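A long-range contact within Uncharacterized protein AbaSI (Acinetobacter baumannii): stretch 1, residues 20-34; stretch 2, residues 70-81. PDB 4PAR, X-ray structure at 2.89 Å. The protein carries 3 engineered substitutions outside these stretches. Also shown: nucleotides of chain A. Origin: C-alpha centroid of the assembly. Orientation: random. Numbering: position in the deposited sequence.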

# COMPACT_ATOMS: atom_id res chain seq x y z
N THR F 20 -11.24 -7.97 -8.97
CA THR F 20 -11.59 -6.74 -9.65
C THR F 20 -11.58 -6.99 -11.17
O THR F 20 -10.60 -7.48 -11.72
CB THR F 20 -10.64 -5.57 -9.26
OG1 THR F 20 -10.87 -4.45 -10.12
CG2 THR F 20 -9.19 -5.99 -9.36
N LYS F 21 -12.70 -6.65 -11.82
CA LYS F 21 -12.94 -7.03 -13.21
C LYS F 21 -12.00 -6.34 -14.20
O LYS F 21 -11.79 -5.13 -14.14
CB LYS F 21 -14.39 -6.71 -13.60
CG LYS F 21 -15.42 -7.59 -12.93
CD LYS F 21 -16.82 -7.01 -13.07
CE LYS F 21 -17.19 -6.77 -14.53
NZ LYS F 21 -17.18 -8.04 -15.32
N ASN F 22 -11.43 -7.14 -15.10
CA ASN F 22 -10.66 -6.60 -16.22
C ASN F 22 -11.57 -6.16 -17.35
O ASN F 22 -11.39 -5.11 -17.96
CB ASN F 22 -9.65 -7.62 -16.71
CG ASN F 22 -8.56 -7.89 -15.70
OD1 ASN F 22 -8.16 -6.99 -14.96
ND2 ASN F 22 -8.08 -9.12 -15.65
N LYS F 23 -12.57 -6.99 -17.63
CA LYS F 23 -13.50 -6.76 -18.72
C LYS F 23 -14.93 -6.60 -18.21
O LYS F 23 -15.29 -7.11 -17.15
CB LYS F 23 -13.42 -7.90 -19.73
CG LYS F 23 -12.30 -7.74 -20.73
CD LYS F 23 -12.09 -9.00 -21.54
CE LYS F 23 -11.15 -9.94 -20.82
NZ LYS F 23 -10.85 -11.17 -21.63
N ARG F 24 -15.74 -5.89 -18.99
CA ARG F 24 -17.11 -5.54 -18.62
C ARG F 24 -18.04 -6.75 -18.47
O ARG F 24 -18.83 -6.83 -17.53
CB ARG F 24 -17.68 -4.57 -19.65
CG ARG F 24 -19.14 -4.22 -19.46
CD ARG F 24 -19.47 -2.95 -20.20
NE ARG F 24 -20.83 -2.96 -20.72
CZ ARG F 24 -21.88 -2.46 -20.08
NH1 ARG F 24 -21.72 -1.90 -18.89
NH2 ARG F 24 -23.08 -2.51 -20.64
N TYR F 25 -17.95 -7.69 -19.41
CA TYR F 25 -18.81 -8.87 -19.41
C TYR F 25 -18.16 -10.09 -18.77
O TYR F 25 -18.70 -11.20 -18.84
CB TYR F 25 -19.25 -9.19 -20.84
CG TYR F 25 -20.35 -8.29 -21.33
CD1 TYR F 25 -20.16 -6.92 -21.44
CD2 TYR F 25 -21.59 -8.81 -21.69
CE1 TYR F 25 -21.17 -6.09 -21.88
CE2 TYR F 25 -22.61 -7.98 -22.14
CZ TYR F 25 -22.39 -6.62 -22.23
OH TYR F 25 -23.40 -5.80 -22.68
N GLU F 26 -16.98 -9.90 -18.16
CA GLU F 26 -16.21 -11.00 -17.59
C GLU F 26 -16.93 -11.75 -16.45
O GLU F 26 -17.15 -12.96 -16.53
CB GLU F 26 -14.86 -10.47 -17.08
CG GLU F 26 -13.96 -11.51 -16.46
CD GLU F 26 -12.93 -10.91 -15.51
OE1 GLU F 26 -12.88 -9.66 -15.40
OE2 GLU F 26 -12.18 -11.69 -14.88
N ALA F 27 -17.30 -11.02 -15.41
CA ALA F 27 -17.99 -11.59 -14.25
C ALA F 27 -19.22 -12.39 -14.65
O ALA F 27 -19.46 -13.48 -14.11
CB ALA F 27 -18.39 -10.50 -13.29
N TYR F 28 -20.01 -11.87 -15.58
CA TYR F 28 -21.25 -12.53 -15.96
C TYR F 28 -20.98 -13.88 -16.58
O TYR F 28 -21.53 -14.90 -16.15
CB TYR F 28 -22.05 -11.68 -16.95
CG TYR F 28 -23.40 -12.28 -17.24
CD1 TYR F 28 -24.46 -12.09 -16.36
CD2 TYR F 28 -23.62 -13.05 -18.38
CE1 TYR F 28 -25.70 -12.64 -16.60
CE2 TYR F 28 -24.87 -13.61 -18.63
CZ TYR F 28 -25.91 -13.40 -17.73
OH TYR F 28 -27.16 -13.94 -17.95
N VAL F 29 -20.14 -13.87 -17.60
CA VAL F 29 -19.83 -15.06 -18.38
C VAL F 29 -19.20 -16.12 -17.50
O VAL F 29 -19.63 -17.27 -17.50
CB VAL F 29 -18.91 -14.73 -19.55
CG1 VAL F 29 -18.43 -16.00 -20.22
CG2 VAL F 29 -19.64 -13.83 -20.55
N VAL F 30 -18.19 -15.72 -16.73
CA VAL F 30 -17.47 -16.68 -15.91
C VAL F 30 -18.36 -17.25 -14.82
O VAL F 30 -18.44 -18.47 -14.65
CB VAL F 30 -16.22 -16.05 -15.29
CG1 VAL F 30 -15.56 -17.03 -14.31
CG2 VAL F 30 -15.24 -15.64 -16.39
N SER F 31 -19.05 -16.38 -14.09
CA SER F 31 -19.88 -16.86 -12.99
C SER F 31 -20.96 -17.80 -13.52
O SER F 31 -21.24 -18.84 -12.91
CB SER F 31 -20.50 -15.69 -12.22
OG SER F 31 -21.42 -14.97 -13.03
N ARG F 32 -21.54 -17.46 -14.67
CA ARG F 32 -22.58 -18.31 -15.22
C ARG F 32 -22.00 -19.67 -15.64
O ARG F 32 -22.61 -20.71 -15.39
CB ARG F 32 -23.30 -17.65 -16.40
CG ARG F 32 -24.45 -18.51 -16.89
CD ARG F 32 -25.30 -17.83 -17.95
NE ARG F 32 -26.21 -18.78 -18.57
CZ ARG F 32 -27.44 -19.04 -18.15
NH1 ARG F 32 -27.93 -18.40 -17.09
NH2 ARG F 32 -28.19 -19.92 -18.79
N ILE F 33 -20.81 -19.66 -16.25
CA ILE F 33 -20.15 -20.91 -16.62
C ILE F 33 -19.94 -21.80 -15.40
O ILE F 33 -20.33 -22.97 -15.40
CB ILE F 33 -18.78 -20.68 -17.30
CG1 ILE F 33 -18.97 -20.13 -18.71
CG2 ILE F 33 -17.99 -21.99 -17.37
CD1 ILE F 33 -17.67 -19.90 -19.43
N ILE F 34 -19.35 -21.23 -14.36
CA ILE F 34 -19.09 -22.00 -13.15
C ILE F 34 -20.36 -22.56 -12.52
O ILE F 34 -20.44 -23.76 -12.26
CB ILE F 34 -18.35 -21.17 -12.11
CG1 ILE F 34 -17.03 -20.69 -12.69
CG2 ILE F 34 -18.09 -22.01 -10.87
CD1 ILE F 34 -16.12 -21.82 -13.12
N HIS F 70 -9.09 -22.99 -21.54
CA HIS F 70 -9.30 -21.60 -21.20
C HIS F 70 -10.59 -21.08 -21.81
O HIS F 70 -11.10 -21.61 -22.79
CB HIS F 70 -8.15 -20.73 -21.68
CG HIS F 70 -6.85 -21.03 -21.01
ND1 HIS F 70 -6.34 -20.26 -19.99
CD2 HIS F 70 -5.94 -22.01 -21.24
CE1 HIS F 70 -5.17 -20.76 -19.62
NE2 HIS F 70 -4.91 -21.82 -20.35
N ILE F 71 -11.12 -20.04 -21.18
CA ILE F 71 -12.27 -19.33 -21.67
C ILE F 71 -11.95 -17.84 -21.61
O ILE F 71 -11.55 -17.31 -20.56
CB ILE F 71 -13.52 -19.65 -20.86
CG1 ILE F 71 -13.92 -21.11 -21.09
CG2 ILE F 71 -14.66 -18.74 -21.26
CD1 ILE F 71 -14.44 -21.80 -19.86
N GLU F 72 -12.12 -17.20 -22.76
CA GLU F 72 -11.87 -15.78 -22.92
C GLU F 72 -13.14 -15.06 -23.38
O GLU F 72 -13.77 -15.46 -24.36
CB GLU F 72 -10.75 -15.55 -23.92
CG GLU F 72 -10.46 -14.10 -24.21
CD GLU F 72 -9.45 -13.92 -25.33
OE1 GLU F 72 -9.65 -14.51 -26.41
OE2 GLU F 72 -8.46 -13.19 -25.12
N VAL F 73 -13.52 -14.01 -22.66
CA VAL F 73 -14.57 -13.12 -23.12
C VAL F 73 -14.01 -12.16 -24.18
O VAL F 73 -13.03 -11.46 -23.92
CB VAL F 73 -15.18 -12.32 -21.96
CG1 VAL F 73 -16.06 -11.20 -22.50
CG2 VAL F 73 -15.97 -13.24 -21.03
N ASP F 74 -14.62 -12.16 -25.36
CA ASP F 74 -14.27 -11.21 -26.41
C ASP F 74 -15.26 -10.06 -26.44
O ASP F 74 -16.45 -10.25 -26.70
CB ASP F 74 -14.20 -11.87 -27.80
CG ASP F 74 -13.68 -10.90 -28.90
OD1 ASP F 74 -13.54 -9.69 -28.63
OD2 ASP F 74 -13.42 -11.37 -30.03
N GLU F 75 -14.75 -8.90 -26.10
CA GLU F 75 -15.35 -7.63 -26.36
C GLU F 75 -14.44 -6.92 -27.31
O GLU F 75 -14.86 -6.36 -28.30
CB GLU F 75 -15.41 -6.83 -25.08
CG GLU F 75 -15.73 -7.67 -23.87
CD GLU F 75 -15.84 -6.82 -22.63
OE1 GLU F 75 -15.53 -5.63 -22.71
OE2 GLU F 75 -16.22 -7.34 -21.58
N GLY F 76 -13.15 -6.92 -27.01
CA GLY F 76 -12.21 -6.33 -27.91
C GLY F 76 -12.42 -4.86 -28.14
O GLY F 76 -13.40 -4.47 -28.73
N HIS F 77 -11.52 -4.03 -27.66
CA HIS F 77 -11.53 -2.65 -28.07
C HIS F 77 -11.99 -1.62 -27.10
O HIS F 77 -11.55 -0.48 -27.18
CB HIS F 77 -12.30 -2.49 -29.37
CG HIS F 77 -11.45 -2.70 -30.60
ND1 HIS F 77 -10.20 -2.23 -30.71
CD2 HIS F 77 -11.74 -3.33 -31.81
CE1 HIS F 77 -9.70 -2.56 -31.91
NE2 HIS F 77 -10.64 -3.23 -32.58
N HIS F 78 -12.86 -1.96 -26.17
CA HIS F 78 -13.34 -0.92 -25.28
C HIS F 78 -12.81 -1.05 -23.90
O HIS F 78 -12.64 -0.06 -23.17
CB HIS F 78 -14.84 -0.94 -25.25
CG HIS F 78 -15.46 -1.26 -26.57
ND1 HIS F 78 -16.12 -0.35 -27.29
CD2 HIS F 78 -15.52 -2.44 -27.28
CE1 HIS F 78 -16.58 -0.92 -28.41
NE2 HIS F 78 -16.22 -2.20 -28.40
N PHE F 79 -12.48 -2.29 -23.59
CA PHE F 79 -11.89 -2.72 -22.33
C PHE F 79 -12.00 -1.79 -21.18
O PHE F 79 -11.17 -1.78 -20.31
CB PHE F 79 -10.45 -3.15 -22.51
CG PHE F 79 -9.72 -2.40 -23.57
CD1 PHE F 79 -9.61 -2.92 -24.82
CD2 PHE F 79 -9.13 -1.20 -23.29
CE1 PHE F 79 -8.93 -2.24 -25.80
CE2 PHE F 79 -8.45 -0.52 -24.25
CZ PHE F 79 -8.35 -1.04 -25.52
N LEU F 80 -13.07 -1.04 -21.15
CA LEU F 80 -13.46 -0.48 -19.90
C LEU F 80 -12.28 0.17 -19.24
O LEU F 80 -11.58 -0.46 -18.48
CB LEU F 80 -13.93 -1.62 -19.02
CG LEU F 80 -14.34 -1.24 -17.62
CD1 LEU F 80 -14.12 -2.44 -16.74
CD2 LEU F 80 -13.45 -0.09 -17.20
N ARG F 81 -12.07 1.44 -19.53
CA ARG F 81 -10.97 2.15 -18.94
C ARG F 81 -11.11 2.04 -17.46
O ARG F 81 -12.20 1.99 -16.93
CB ARG F 81 -11.02 3.61 -19.32
CG ARG F 81 -12.21 4.33 -18.73
CD ARG F 81 -12.59 5.52 -19.59
NE ARG F 81 -13.94 5.99 -19.30
CZ ARG F 81 -14.22 7.04 -18.55
NH1 ARG F 81 -13.23 7.75 -18.01
NH2 ARG F 81 -15.48 7.40 -18.34
P DT A 13 -14.36 12.01 -17.53
OP1 DT A 13 -13.26 12.40 -18.43
OP2 DT A 13 -14.83 10.60 -17.48
O5' DT A 13 -13.96 12.41 -16.04
C5' DT A 13 -13.67 13.76 -15.73
C4' DT A 13 -13.46 13.93 -14.25
O4' DT A 13 -14.75 13.94 -13.56
C3' DT A 13 -12.65 12.81 -13.59
O3' DT A 13 -11.72 13.37 -12.69
C2' DT A 13 -13.72 12.01 -12.84
C1' DT A 13 -14.65 13.12 -12.43
N1 DT A 13 -16.02 12.68 -12.02
C2 DT A 13 -16.62 13.31 -10.95
O2 DT A 13 -16.09 14.20 -10.31
N3 DT A 13 -17.87 12.85 -10.64
C4 DT A 13 -18.58 11.85 -11.28
O4 DT A 13 -19.71 11.52 -10.92
C5 DT A 13 -17.89 11.23 -12.40
C7 DT A 13 -18.55 10.14 -13.18
C6 DT A 13 -16.66 11.68 -12.71

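A helix laid over a strand usually buries one stripe of side chains, and this contact in AbaSI shows how the stripe is built and how its polar end is closed. Helix 26-34 runs nearly antiparallel to strand 70-74, at 147°, with the axes 9.0 Å apart at closest approach. Tyr25, Val29 and Ile33, spaced four residues apart, all point toward the strand; in return the strand offers every second residue, Ile71 and Val73, while Glu72 between them points away.

Val73 is the principal bump. Its CG1 lies 4.1 Å from Tyr25 CB, and its CG2 reaches 3.6 Å from Val29 CB and 4.1 Å from Glu26 CA, so CG2 fills the hollow between Glu26 and Val29 while CG1 rests against Tyr25 CB. Farther along, Ile33 CD1 meets Ile71 CG2 at 3.7 Å.

Toward the end of the strand and past it, polar contacts join the apolar ones. Glu75 points toward the start of the helix, where its OE2 accepts a hydrogen bond from Tyr25 N (2.8 Å, nearly linear), pairing a carboxylate with the backbone NH of the N-cap residue. The Lys23 side chain, bent at chi1 and chi3 (both m), reaches the strand backbone, its NZ donating to Val73 O at 3.2 Å. Outermost, Leu80 covers the loop, its CD1 4.0 Å from Asn22 O.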